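Local coordinates for protein particle-associated glycoside hydrolase (PDB 6C72) that probably degrades the capsular polysaccharide of Acinetobacter baumannii as a tailspike depolymerase of phage Fri1, opening the way for virus entry, at residues C285-L290 and V315-C320. Residues are numbered along the deposited sequence; the frame is centred on the assembly and turned at random.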
# COMPACT_ATOMS: atom_id res chain seq x y z
N CYS A 285 15.30 7.04 -3.32
CA CYS A 285 16.59 7.32 -2.70
C CYS A 285 17.55 6.19 -3.05
O CYS A 285 17.13 5.10 -3.40
CB CYS A 285 16.45 7.44 -1.18
SG CYS A 285 15.35 8.78 -0.67
N THR A 286 18.85 6.45 -2.95
CA THR A 286 19.84 5.41 -3.18
C THR A 286 20.75 5.28 -1.98
O THR A 286 20.88 6.21 -1.17
CB THR A 286 20.69 5.65 -4.45
OG1 THR A 286 21.65 6.69 -4.21
CG2 THR A 286 19.82 6.03 -5.65
N PHE A 287 21.33 4.10 -1.82
CA PHE A 287 22.30 3.81 -0.77
C PHE A 287 23.48 3.10 -1.44
O PHE A 287 23.32 1.97 -1.92
CB PHE A 287 21.69 2.95 0.34
CG PHE A 287 20.40 3.50 0.91
CD1 PHE A 287 19.17 3.24 0.30
CD2 PHE A 287 20.41 4.29 2.06
CE1 PHE A 287 17.99 3.74 0.81
CE2 PHE A 287 19.23 4.79 2.59
CZ PHE A 287 18.01 4.52 1.96
N GLN A 288 24.63 3.76 -1.53
CA GLN A 288 25.70 3.28 -2.40
C GLN A 288 27.04 3.32 -1.69
O GLN A 288 27.44 4.37 -1.18
CB GLN A 288 25.77 4.11 -3.70
CG GLN A 288 24.41 4.55 -4.20
CD GLN A 288 24.40 4.93 -5.66
OE1 GLN A 288 24.94 4.20 -6.51
NE2 GLN A 288 23.78 6.07 -5.98
N GLN A 289 27.72 2.18 -1.64
CA GLN A 289 29.13 2.08 -1.24
C GLN A 289 29.97 1.77 -2.48
O GLN A 289 30.35 0.63 -2.73
CB GLN A 289 29.30 1.01 -0.16
CG GLN A 289 28.58 1.33 1.15
CD GLN A 289 29.39 2.25 2.08
OE1 GLN A 289 30.23 3.03 1.63
NE2 GLN A 289 29.13 2.16 3.38
N LEU A 290 30.30 2.81 -3.24
CA LEU A 290 31.02 2.65 -4.50
C LEU A 290 32.47 3.12 -4.42
O LEU A 290 33.10 3.32 -5.46
CB LEU A 290 30.28 3.37 -5.62
CG LEU A 290 28.86 2.86 -5.89
CD1 LEU A 290 28.27 3.54 -7.11
CD2 LEU A 290 28.86 1.33 -6.05
N VAL A 315 8.86 0.80 8.36
CA VAL A 315 9.79 1.41 7.43
C VAL A 315 9.43 0.97 6.02
O VAL A 315 9.24 -0.23 5.77
CB VAL A 315 11.25 1.04 7.74
CG1 VAL A 315 12.20 1.74 6.77
CG2 VAL A 315 11.59 1.40 9.20
N THR A 316 9.32 1.92 5.11
CA THR A 316 8.97 1.62 3.73
C THR A 316 10.03 2.20 2.80
O THR A 316 10.28 3.41 2.82
CB THR A 316 7.58 2.14 3.39
OG1 THR A 316 6.63 1.61 4.32
CG2 THR A 316 7.17 1.71 1.99
N LEU A 317 10.61 1.35 1.97
CA LEU A 317 11.58 1.75 0.97
C LEU A 317 10.98 1.48 -0.41
O LEU A 317 10.80 0.32 -0.81
CB LEU A 317 12.89 0.98 1.18
CG LEU A 317 13.42 1.19 2.60
CD1 LEU A 317 13.35 -0.09 3.46
CD2 LEU A 317 14.84 1.78 2.59
N ILE A 318 10.64 2.55 -1.13
CA ILE A 318 9.95 2.48 -2.42
C ILE A 318 10.90 2.98 -3.49
O ILE A 318 11.42 4.10 -3.40
CB ILE A 318 8.67 3.33 -2.42
CG1 ILE A 318 7.89 3.15 -1.12
CG2 ILE A 318 7.81 3.01 -3.63
CD1 ILE A 318 6.85 4.26 -0.86
N ASN A 319 11.12 2.16 -4.52
CA ASN A 319 11.90 2.56 -5.69
C ASN A 319 13.28 3.09 -5.28
O ASN A 319 13.75 4.11 -5.76
CB ASN A 319 11.13 3.58 -6.53
CG ASN A 319 11.80 3.88 -7.85
OD1 ASN A 319 12.57 3.07 -8.37
ND2 ASN A 319 11.52 5.05 -8.40
N CYS A 320 13.92 2.38 -4.36
CA CYS A 320 15.25 2.74 -3.88
C CYS A 320 16.28 1.80 -4.50
O CYS A 320 15.95 0.72 -4.97
CB CYS A 320 15.32 2.67 -2.35
SG CYS A 320 14.31 3.93 -1.53
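Cys285 and Cys320 meet as the matching corner residues of two successive coils, their CA atoms 4.9 Å apart. The Cys320 CA leans on Cys285 O in a CA-H...O contact of 3.1 Å, and Cys320 SG packs 4.1 Å from Cys285 CB. Both sulfurs lie anti to their own carbonyl carbon (chi1 -61° and -67°), and because the backbones run parallel the side chains project side by side; cysteine is small enough for such stacked inward corners. Phe287 reaches inward with CE1, which meets Leu317 CD2, a methyl of the branched leucine end, obliquely at 4.1 Å, the side chains crossing at about a right angle, while Cys320 CB sits at the ring's edge, 4.3 Å from CE1. This layering belongs to the right-handed parallel beta-helix of phage tailspikes, where equivalent positions of neighbouring coils stack. Strand 286-289 pairs in parallel with strand 321-324, backbone hydrogen bonds joining Cys285 and Phe287 to Val321. The flat phenylalanine ring can lie nearly parallel against Phe264 and Phe322 of adjacent coils, with Phe282 and Phe300 edge-to-face. At the turn, Asn319 adopts a left-handed backbone conformation, which asparagine tolerates well, and its OD1 accepts a hydrogen bond from Arg354.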